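PDB 2YY5: tryptophan--tRNA ligase from Mycoplasma pneumoniae, which catalyses the ATP-dependent attachment of L-tryptophan to tRNA(Trp), releasing AMP and diphosphate, as a homodimeric class I aminoacyl-tRNA synthetase. Local coordinates for residues Arg192-Phe197 with Val248-Thr253; Leu252-Ala257 with Asn289-Ala294. The protein carries 1 engineered substitution. One frame throughout, in Å; residues are numbered along the deposited sequence.

Interaction 1: residues Arg192-Phe197 with Val248-Thr253; sequences RIMDLF and VTNMLT. With WSA (5'-O-[(L-tryptophylamino)sulfonyl]adenosine), chain J.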
ATOM      1  N   ARG B 192     -23.095  -5.040 -18.654  1.00 23.14           N
ATOM      2  CA  ARG B 192     -22.952  -3.595 -18.718  1.00 20.73           C
ATOM      3  C   ARG B 192     -24.284  -2.875 -18.896  1.00 18.34           C
ATOM      4  O   ARG B 192     -24.669  -2.546 -20.012  1.00 23.60           O
ATOM      5  CB  ARG B 192     -22.000  -3.244 -19.872  1.00 18.86           C
ATOM      6  CG  ARG B 192     -21.634  -1.777 -19.983  1.00 33.98           C
ATOM      7  CD  ARG B 192     -21.002  -1.469 -21.335  1.00 41.08           C
ATOM      8  NE  ARG B 192     -20.743  -0.040 -21.505  1.00 51.84           N
ATOM      9  CZ  ARG B 192     -20.716   0.579 -22.683  1.00 55.34           C
ATOM     10  NH1 ARG B 192     -20.469   1.883 -22.743  1.00 49.97           N
ATOM     11  NH2 ARG B 192     -20.947  -0.103 -23.800  1.00 55.25           N
ATOM     12  N   ILE B 193     -24.993  -2.631 -17.800  1.00 23.93           N
ATOM     13  CA  ILE B 193     -26.270  -1.925 -17.880  1.00 24.37           C
ATOM     14  C   ILE B 193     -25.999  -0.453 -18.199  1.00 28.12           C
ATOM     15  O   ILE B 193     -25.110   0.170 -17.605  1.00 29.99           O
ATOM     16  CB  ILE B 193     -27.075  -2.035 -16.556  1.00 27.50           C
ATOM     17  CG1 ILE B 193     -27.636  -3.447 -16.410  1.00 26.64           C
ATOM     18  CG2 ILE B 193     -28.219  -1.027 -16.539  1.00 19.64           C
ATOM     19  CD1 ILE B 193     -26.591  -4.473 -16.075  1.00 42.69           C
ATOM     20  N   MET B 194     -26.767   0.098 -19.136  1.00 24.25           N
ATOM     21  CA  MET B 194     -26.585   1.486 -19.548  1.00 22.53           C
ATOM     22  C   MET B 194     -27.408   2.508 -18.760  1.00 22.23           C
ATOM     23  O   MET B 194     -28.406   2.181 -18.123  1.00 21.94           O
ATOM     24  CB  MET B 194     -26.888   1.624 -21.041  1.00 22.04           C
ATOM     25  CG  MET B 194     -26.151   0.621 -21.926  1.00 25.01           C
ATOM     26  SD  MET B 194     -24.350   0.618 -21.721  1.00 28.35           S
ATOM     27  CE  MET B 194     -23.948  -0.933 -22.597  1.00 32.75           C
ATOM     28  N   ASP B 195     -26.954   3.755 -18.806  1.00 23.23           N
ATOM     29  CA  ASP B 195     -27.607   4.865 -18.132  1.00 24.20           C
ATOM     30  C   ASP B 195     -28.962   5.115 -18.809  1.00 24.13           C
ATOM     31  O   ASP B 195     -29.035   5.172 -20.034  1.00 21.50           O
ATOM     32  CB  ASP B 195     -26.694   6.092 -18.237  1.00 24.35           C
ATOM     33  CG  ASP B 195     -27.246   7.300 -17.525  1.00 23.89           C
ATOM     34  OD1 ASP B 195     -28.211   7.904 -18.042  1.00 20.79           O
ATOM     35  OD2 ASP B 195     -26.711   7.647 -16.450  1.00 26.58           O
ATOM     36  N   LEU B 196     -30.026   5.256 -18.014  1.00 23.22           N
ATOM     37  CA  LEU B 196     -31.367   5.475 -18.553  1.00 27.14           C
ATOM     38  C   LEU B 196     -31.586   6.805 -19.275  1.00 28.15           C
ATOM     39  O   LEU B 196     -32.483   6.910 -20.110  1.00 30.66           O
ATOM     40  CB  LEU B 196     -32.421   5.325 -17.450  1.00 25.73           C
ATOM     41  CG  LEU B 196     -32.735   3.905 -16.967  1.00 29.64           C
ATOM     42  CD1 LEU B 196     -33.956   3.940 -16.065  1.00 26.51           C
ATOM     43  CD2 LEU B 196     -33.003   2.997 -18.155  1.00 30.79           C
ATOM     44  N   PHE B 197     -30.786   7.816 -18.951  1.00 29.36           N
ATOM     45  CA  PHE B 197     -30.905   9.127 -19.594  1.00 28.14           C
ATOM     46  C   PHE B 197     -29.997   9.240 -20.827  1.00 28.59           C
ATOM     47  O   PHE B 197     -30.380   9.814 -21.852  1.00 24.74           O
ATOM     48  CB  PHE B 197     -30.561  10.237 -18.607  1.00 27.03           C
ATOM     49  CG  PHE B 197     -30.358  11.573 -19.257  1.00 32.54           C
ATOM     50  CD1 PHE B 197     -31.421  12.247 -19.849  1.00 28.40           C
ATOM     51  CD2 PHE B 197     -29.089  12.143 -19.311  1.00 31.65           C
ATOM     52  CE1 PHE B 197     -31.222  13.465 -20.483  1.00 27.92           C
ATOM     53  CE2 PHE B 197     -28.879  13.360 -19.945  1.00 25.52           C
ATOM     54  CZ  PHE B 197     -29.946  14.022 -20.533  1.00 31.81           C
ATOM     55  N   VAL B 248     -33.637   1.754 -26.076  1.00 27.77           N
ATOM     56  CA  VAL B 248     -34.598   0.656 -26.104  1.00 27.98           C
ATOM     57  C   VAL B 248     -33.959  -0.706 -25.848  1.00 27.10           C
ATOM     58  O   VAL B 248     -34.500  -1.518 -25.101  1.00 26.70           O
ATOM     59  CB  VAL B 248     -35.351   0.620 -27.450  1.00 28.76           C
ATOM     60  CG1 VAL B 248     -36.074  -0.710 -27.624  1.00 28.86           C
ATOM     61  CG2 VAL B 248     -36.345   1.763 -27.493  1.00 23.04           C
ATOM     62  N   THR B 249     -32.809  -0.961 -26.458  1.00 26.20           N
ATOM     63  CA  THR B 249     -32.141  -2.240 -26.260  1.00 30.04           C
ATOM     64  C   THR B 249     -31.797  -2.453 -24.783  1.00 30.93           C
ATOM     65  O   THR B 249     -32.005  -3.539 -24.245  1.00 29.78           O
ATOM     66  CB  THR B 249     -30.847  -2.333 -27.101  1.00 32.50           C
ATOM     67  OG1 THR B 249     -31.150  -2.029 -28.468  1.00 31.57           O
ATOM     68  CG2 THR B 249     -30.243  -3.747 -27.017  1.00 23.75           C
ATOM     69  N   ASN B 250     -31.285  -1.411 -24.135  1.00 27.19           N
ATOM     70  CA  ASN B 250     -30.912  -1.483 -22.726  1.00 23.10           C
ATOM     71  C   ASN B 250     -32.101  -1.849 -21.844  1.00 26.46           C
ATOM     72  O   ASN B 250     -32.014  -2.767 -21.031  1.00 28.32           O
ATOM     73  CB  ASN B 250     -30.342  -0.144 -22.266  1.00 24.83           C
ATOM     74  CG  ASN B 250     -29.756  -0.208 -20.873  1.00 27.15           C
ATOM     75  OD1 ASN B 250     -29.960   0.694 -20.062  1.00 32.27           O
ATOM     76  ND2 ASN B 250     -29.012  -1.268 -20.591  1.00 29.32           N
ATOM     77  N   MET B 251     -33.210  -1.127 -21.991  1.00 25.52           N
ATOM     78  CA  MET B 251     -34.395  -1.418 -21.189  1.00 28.21           C
ATOM     79  C   MET B 251     -34.857  -2.846 -21.454  1.00 23.26           C
ATOM     80  O   MET B 251     -35.365  -3.531 -20.575  1.00 18.21           O
ATOM     81  CB  MET B 251     -35.531  -0.446 -21.527  1.00 27.19           C
ATOM     82  CG  MET B 251     -35.294   0.982 -21.068  1.00 35.44           C
ATOM     83  SD  MET B 251     -36.774   2.008 -21.219  1.00 37.93           S
ATOM     84  CE  MET B 251     -36.712   2.426 -22.952  1.00 33.49           C
ATOM     85  N   LEU B 252     -34.659  -3.294 -22.681  1.00 27.93           N
ATOM     86  CA  LEU B 252     -35.074  -4.628 -23.076  1.00 29.59           C
ATOM     87  C   LEU B 252     -34.245  -5.730 -22.413  1.00 30.30           C
ATOM     88  O   LEU B 252     -34.804  -6.715 -21.926  1.00 30.77           O
ATOM     89  CB  LEU B 252     -35.010  -4.742 -24.599  1.00 26.59           C
ATOM     90  CG  LEU B 252     -35.888  -5.771 -25.314  1.00 31.42           C
ATOM     91  CD1 LEU B 252     -37.344  -5.665 -24.859  1.00 18.22           C
ATOM     92  CD2 LEU B 252     -35.765  -5.534 -26.816  1.00 25.23           C
ATOM     93  N   THR B 253     -32.922  -5.579 -22.374  1.00 26.72           N
ATOM     94  CA  THR B 253     -32.109  -6.615 -21.749  1.00 23.96           C
ATOM     95  C   THR B 253     -32.245  -6.588 -20.215  1.00 20.56           C
ATOM     96  O   THR B 253     -32.070  -7.619 -19.561  1.00 18.67           O
ATOM     97  CB  THR B 253     -30.587  -6.554 -22.202  1.00 21.72           C
ATOM     98  OG1 THR B 253     -29.738  -6.375 -21.063  1.00 24.11           O
ATOM     99  CG2 THR B 253     -30.342  -5.436 -23.197  1.00 17.66           C
TER
HETATM  100  CD2 WSA J1351     -12.955  -5.996  -7.016  1.00  8.48           C
HETATM  101  CE3 WSA J1351     -13.841  -6.742  -7.785  1.00 13.39           C
HETATM  102  CZ3 WSA J1351     -13.517  -8.048  -8.130  1.00  7.01           C
HETATM  103  CH2 WSA J1351     -12.312  -8.602  -7.707  1.00  7.52           C
HETATM  104  CZ2 WSA J1351     -11.429  -7.853  -6.939  1.00  8.15           C
HETATM  105  CE2 WSA J1351     -11.753  -6.547  -6.594  1.00 10.33           C
HETATM  106  N11 WSA J1351     -11.125  -5.625  -5.868  1.00  8.53           N
HETATM  107  CD1 WSA J1351     -11.870  -4.525  -5.809  1.00  9.92           C
HETATM  108  CG  WSA J1351     -12.997  -4.708  -6.494  1.00  7.70           C
HETATM  109  CB  WSA J1351     -14.126  -3.692  -6.656  1.00 12.19           C
HETATM  110  CA  WSA J1351     -14.326  -3.302  -8.123  1.00 17.01           C
HETATM  111  NH3 WSA J1351     -13.085  -2.750  -8.683  1.00  5.23           N
HETATM  112  C   WSA J1351     -15.439  -2.254  -8.207  1.00 18.47           C
HETATM  113  O   WSA J1351     -15.212  -1.087  -7.905  1.00 36.46           O
HETATM  114  NS  WSA J1351     -16.635  -2.670  -8.609  1.00 26.68           N
HETATM  115  S   WSA J1351     -17.787  -1.617  -8.136  1.00 28.05           S
HETATM  116  O1S WSA J1351     -17.796  -1.502  -6.641  1.00 10.99           O
HETATM  117  O2S WSA J1351     -17.518  -0.261  -8.718  1.00 20.32           O
HETATM  118  O5' WSA J1351     -19.029  -2.148  -8.612  1.00 17.98           O
HETATM  119  C5' WSA J1351     -19.366  -3.499  -8.276  1.00  8.26           C
HETATM  120  C4' WSA J1351     -19.613  -4.410  -9.483  1.00 17.17           C
HETATM  121  O4' WSA J1351     -20.648  -3.851 -10.310  1.00 10.38           O
HETATM  122  C3' WSA J1351     -18.388  -4.596 -10.381  1.00 19.43           C
HETATM  123  O3' WSA J1351     -18.335  -5.948 -10.848  1.00 19.60           O
HETATM  124  C2' WSA J1351     -18.708  -3.661 -11.546  1.00 23.26           C
HETATM  125  O2' WSA J1351     -18.039  -4.115 -12.726  1.00 20.23           O
HETATM  126  C1' WSA J1351     -20.202  -3.951 -11.671  1.00 10.25           C
HETATM  127  N9  WSA J1351     -20.858  -2.902 -12.489  1.00 16.91           N
HETATM  128  C8  WSA J1351     -20.759  -1.593 -12.269  1.00 12.79           C
HETATM  129  N7  WSA J1351     -21.514  -0.933 -13.144  1.00 17.08           N
HETATM  130  C5  WSA J1351     -22.100  -1.834 -13.931  1.00 11.42           C
HETATM  131  C4  WSA J1351     -21.673  -3.088 -13.517  1.00 13.77           C
HETATM  132  N3  WSA J1351     -22.126  -4.177 -14.161  1.00 14.55           N
HETATM  133  C2  WSA J1351     -22.970  -4.060 -15.173  1.00 11.78           C
HETATM  134  N1  WSA J1351     -23.396  -2.881 -15.587  1.00 19.08           N
HETATM  135  C6  WSA J1351     -22.986  -1.751 -14.992  1.00 19.36           C
HETATM  136  N6  WSA J1351     -23.430  -0.563 -15.402  1.00 22.81           N

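Interaction 2: residues Leu252-Ala257 with Asn289-Ala294; sequences LTILKA and NALTEA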
ATOM      1  N   LEU B 252     -34.659  -3.294 -22.681  1.00 27.93           N
ATOM      2  CA  LEU B 252     -35.074  -4.628 -23.076  1.00 29.59           C
ATOM      3  C   LEU B 252     -34.245  -5.730 -22.413  1.00 30.30           C
ATOM      4  O   LEU B 252     -34.804  -6.715 -21.926  1.00 30.77           O
ATOM      5  CB  LEU B 252     -35.010  -4.742 -24.599  1.00 26.59           C
ATOM      6  CG  LEU B 252     -35.888  -5.771 -25.314  1.00 31.42           C
ATOM      7  CD1 LEU B 252     -37.344  -5.665 -24.859  1.00 18.22           C
ATOM      8  CD2 LEU B 252     -35.765  -5.534 -26.816  1.00 25.23           C
ATOM      9  N   THR B 253     -32.922  -5.579 -22.374  1.00 26.72           N
ATOM     10  CA  THR B 253     -32.109  -6.615 -21.749  1.00 23.96           C
ATOM     11  C   THR B 253     -32.245  -6.588 -20.215  1.00 20.56           C
ATOM     12  O   THR B 253     -32.070  -7.619 -19.561  1.00 18.67           O
ATOM     13  CB  THR B 253     -30.587  -6.554 -22.202  1.00 21.72           C
ATOM     14  OG1 THR B 253     -29.738  -6.375 -21.063  1.00 24.11           O
ATOM     15  CG2 THR B 253     -30.342  -5.436 -23.197  1.00 17.66           C
ATOM     16  N   ILE B 254     -32.583  -5.426 -19.648  1.00 17.04           N
ATOM     17  CA  ILE B 254     -32.769  -5.306 -18.198  1.00 19.00           C
ATOM     18  C   ILE B 254     -34.019  -6.079 -17.834  1.00 20.31           C
ATOM     19  O   ILE B 254     -34.036  -6.838 -16.859  1.00 21.71           O
ATOM     20  CB  ILE B 254     -32.993  -3.844 -17.734  1.00 20.43           C
ATOM     21  CG1 ILE B 254     -31.706  -3.030 -17.891  1.00 22.78           C
ATOM     22  CG2 ILE B 254     -33.447  -3.824 -16.274  1.00 13.06           C
ATOM     23  CD1 ILE B 254     -31.908  -1.539 -17.737  1.00 23.82           C
ATOM     24  N   LEU B 255     -35.067  -5.856 -18.628  1.00 21.15           N
ATOM     25  CA  LEU B 255     -36.361  -6.510 -18.449  1.00 23.58           C
ATOM     26  C   LEU B 255     -36.183  -8.033 -18.494  1.00 24.02           C
ATOM     27  O   LEU B 255     -36.734  -8.751 -17.659  1.00 21.50           O
ATOM     28  CB  LEU B 255     -37.335  -6.071 -19.558  1.00 19.18           C
ATOM     29  CG  LEU B 255     -38.852  -6.020 -19.294  1.00 21.26           C
ATOM     30  CD1 LEU B 255     -39.590  -6.373 -20.577  1.00 11.97           C
ATOM     31  CD2 LEU B 255     -39.257  -6.989 -18.202  1.00 16.45           C
ATOM     32  N   LYS B 256     -35.416  -8.521 -19.469  1.00 21.25           N
ATOM     33  CA  LYS B 256     -35.185  -9.957 -19.598  1.00 27.45           C
ATOM     34  C   LYS B 256     -34.524 -10.555 -18.348  1.00 25.60           C
ATOM     35  O   LYS B 256     -34.896 -11.642 -17.899  1.00 22.83           O
ATOM     36  CB  LYS B 256     -34.322 -10.271 -20.838  1.00 28.48           C
ATOM     37  CG  LYS B 256     -34.159 -11.784 -21.075  1.00 34.11           C
ATOM     38  CD  LYS B 256     -33.606 -12.150 -22.454  1.00 37.91           C
ATOM     39  CE  LYS B 256     -32.098 -11.964 -22.543  1.00 47.48           C
ATOM     40  NZ  LYS B 256     -31.548 -12.431 -23.849  1.00 48.56           N
ATOM     41  N   ALA B 257     -33.548  -9.838 -17.800  1.00 23.84           N
ATOM     42  CA  ALA B 257     -32.825 -10.282 -16.615  1.00 21.60           C
ATOM     43  C   ALA B 257     -33.706 -10.265 -15.361  1.00 24.56           C
ATOM     44  O   ALA B 257     -33.558 -11.111 -14.475  1.00 30.60           O
ATOM     45  CB  ALA B 257     -31.589  -9.400 -16.404  1.00  8.78           C
ATOM     46  N   ASN B 289     -43.528   0.459 -19.044  1.00 33.64           N
ATOM     47  CA  ASN B 289     -44.507  -0.018 -18.077  1.00 31.75           C
ATOM     48  C   ASN B 289     -44.108  -1.363 -17.491  1.00 31.47           C
ATOM     49  O   ASN B 289     -44.124  -1.542 -16.275  1.00 31.81           O
ATOM     50  CB  ASN B 289     -45.879  -0.157 -18.736  1.00 36.90           C
ATOM     51  CG  ASN B 289     -46.769   1.037 -18.480  1.00 43.34           C
ATOM     52  OD1 ASN B 289     -46.669   2.063 -19.150  1.00 45.77           O
ATOM     53  ND2 ASN B 289     -47.642   0.913 -17.486  1.00 47.78           N
ATOM     54  N   ALA B 290     -43.762  -2.308 -18.365  1.00 26.97           N
ATOM     55  CA  ALA B 290     -43.366  -3.645 -17.941  1.00 24.93           C
ATOM     56  C   ALA B 290     -42.027  -3.618 -17.205  1.00 27.84           C
ATOM     57  O   ALA B 290     -41.801  -4.393 -16.268  1.00 28.04           O
ATOM     58  CB  ALA B 290     -43.291  -4.569 -19.147  1.00 15.33           C
ATOM     59  N   LEU B 291     -41.141  -2.724 -17.636  1.00 29.65           N
ATOM     60  CA  LEU B 291     -39.833  -2.587 -17.010  1.00 28.72           C
ATOM     61  C   LEU B 291     -40.008  -2.012 -15.614  1.00 28.83           C
ATOM     62  O   LEU B 291     -39.336  -2.434 -14.672  1.00 30.88           O
ATOM     63  CB  LEU B 291     -38.938  -1.663 -17.836  1.00 32.05           C
ATOM     64  CG  LEU B 291     -37.540  -1.402 -17.267  1.00 34.49           C
ATOM     65  CD1 LEU B 291     -36.797  -2.728 -17.112  1.00 33.23           C
ATOM     66  CD2 LEU B 291     -36.775  -0.446 -18.185  1.00 32.53           C
ATOM     67  N   THR B 292     -40.923  -1.055 -15.486  1.00 24.60           N
ATOM     68  CA  THR B 292     -41.191  -0.424 -14.202  1.00 27.81           C
ATOM     69  C   THR B 292     -41.775  -1.401 -13.187  1.00 26.83           C
ATOM     70  O   THR B 292     -41.513  -1.281 -11.994  1.00 34.91           O
ATOM     71  CB  THR B 292     -42.154   0.777 -14.349  1.00 28.37           C
ATOM     72  OG1 THR B 292     -41.501   1.828 -15.073  1.00 27.33           O
ATOM     73  CG2 THR B 292     -42.569   1.299 -12.985  1.00 24.57           C
ATOM     74  N   GLU B 293     -42.558  -2.367 -13.650  1.00 21.46           N
ATOM     75  CA  GLU B 293     -43.157  -3.346 -12.745  1.00 25.05           C
ATOM     76  C   GLU B 293     -42.112  -4.357 -12.274  1.00 22.10           C
ATOM     77  O   GLU B 293     -41.993  -4.616 -11.081  1.00 22.13           O
ATOM     78  CB  GLU B 293     -44.315  -4.078 -13.432  1.00 30.34           C
ATOM     79  CG  GLU B 293     -45.150  -4.951 -12.502  1.00 32.45           C
ATOM     80  CD  GLU B 293     -46.214  -5.741 -13.255  1.00 37.46           C
ATOM     81  OE1 GLU B 293     -46.965  -5.122 -14.039  1.00 40.01           O
ATOM     82  OE2 GLU B 293     -46.302  -6.974 -13.065  1.00 26.45           O
ATOM     83  N   ALA B 294     -41.356  -4.924 -13.211  1.00 22.91           N
ATOM     84  CA  ALA B 294     -40.322  -5.889 -12.864  1.00 19.57           C
ATOM     85  C   ALA B 294     -39.325  -5.229 -11.916  1.00 23.04           C
ATOM     86  O   ALA B 294     -38.878  -5.830 -10.936  1.00 26.21           O
ATOM     87  CB  ALA B 294     -39.615  -6.364 -14.114  1.00 20.48           C
TER

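Interaction 1: residues Arg192-Phe197 with Val248-Thr253
The adenine of the bound tryptophanyl-sulfamoyl adenosine is met by two main-chain hydrogen bonds at Ile193. Ile193 N donates to N1 of WSA over 2.7 Å, and N6 of WSA returns a bond to Ile193 O, 2.9 Å long and fairly straight at 162°. One residue thus presents the N-H and carbonyl that match the Watson-Crick edge of adenine, while its side chain remains apolar: CD1, reached with CG1 beside the backbone N, lies 3.6 Å from WSA N1. Ile193 also bonds through its backbone to Met203 of the KMSKS region, whose O is itself hydrogen-bonded to WSA.

On the helix side, the polar partner is a side chain, Asn250. It extends from helix 246-259 with CG anti to the backbone N (chi1 -172°), laying its carboxamide against the main chain of Met194; its CG is 3.5 Å from Met194 N. A short polar amide fits this buried position beside a peptide group.

Van der Waals contact completes the junction. Met194 CB rests 3.4 Å from Asn250 CG, but the chain then bends at chi2 (-55°) and leads away from the helix, so that Met194 SD stands 3.6 Å above the guanidinium plane of Arg192, offset toward the rim. Farther along, Leu196 CD2 meets Met251 CG at 4.2 Å.

Within the loop, Asp195 turns from the helix and makes an Asx turn: its OD1 accepts from Phe197 N at 2.7 Å, and from Asp198 N as well. A short acidic side chain can satisfy two N-H groups where no regular structure does.

Because Ile193 meets the adenine through its main chain, recognition probably depends on the path of the loop, and the helix packs against that path at Ile193 and, mainly, at Met194.

Interaction 2: residues Leu252-Ala257 with Asn289-Ala294
Helix 246-259 and helix 284-308 meet here through aliphatic side chains, with no hydrogen bond between the two segments. The short axes of residues 252-257 and 289-294 approach to 9.5 Å and run in broadly the same sense, their N-to-C directions 41° apart.

The tight part centres on one methyl group. In Leu291, CG anti to the backbone N (chi1 178°) together with a chi2 of 59° brings CD1 to the partner helix, where it packs against two successive residues. It meets Ile254 CG2, 3.6 Å from Leu291 CD1, the two side chains crossing obliquely. Close by, Leu291 CD1 lies 3.9 Å from Leu255 N and touches the base of that side chain. The beta-branch of Ile254 suits the spot: CG2 can face Leu291, while the residue also packs on Leu19 and Leu23 of helix 19-26, which begins within the HIGH region. Leu291 also touches Ile227 of helix 220-228.

Packing is looser around Leu255, whose fork lies over the second helix near two alanines one turn apart. Leu255 CD2 is 4.2 Å from Ala294 CB, and Leu255 CD1 is 4.4 Å from Ala290 CB. Small methyls at these two positions leave room for a branched leucine at this separation of the helices. Ala290 is already partly exposed, and the polar residues Asn289, Glu293 and Lys256 take the solvent-facing sides; Lys256 has a long, weak ion pair with Asp189.

With backbone polar groups engaged along each helix, as in Lys256 N to Leu252 O, and apolar side chains making up the contact between them, the association probably depends on burial and shape fit, and that fit is set largely by where the branched and small side chains fall.

Both contacts are buried and both use helix 246-259, sharing Leu252 and Thr253, with centres 10 Å apart. Interaction 1 joins that helix to an irregular loop at the nucleotide pocket, so the contact sets a buried amide against backbone, and an Asx turn shapes the loop itself. Interaction 2, farther from the chain's centre, joins it to another helix and is apolar in its side-chain contacts, with Lys256 and Glu293 on the exposed sides of the helices. The two are continuous: Met251 CG packs 3.5 Å from Leu291 CD2, and Ile193 CG2 lies 3.9 Å from Ile254 CD1, so hydrocarbon packing runs from the adenine-binding residue to helix 284-308.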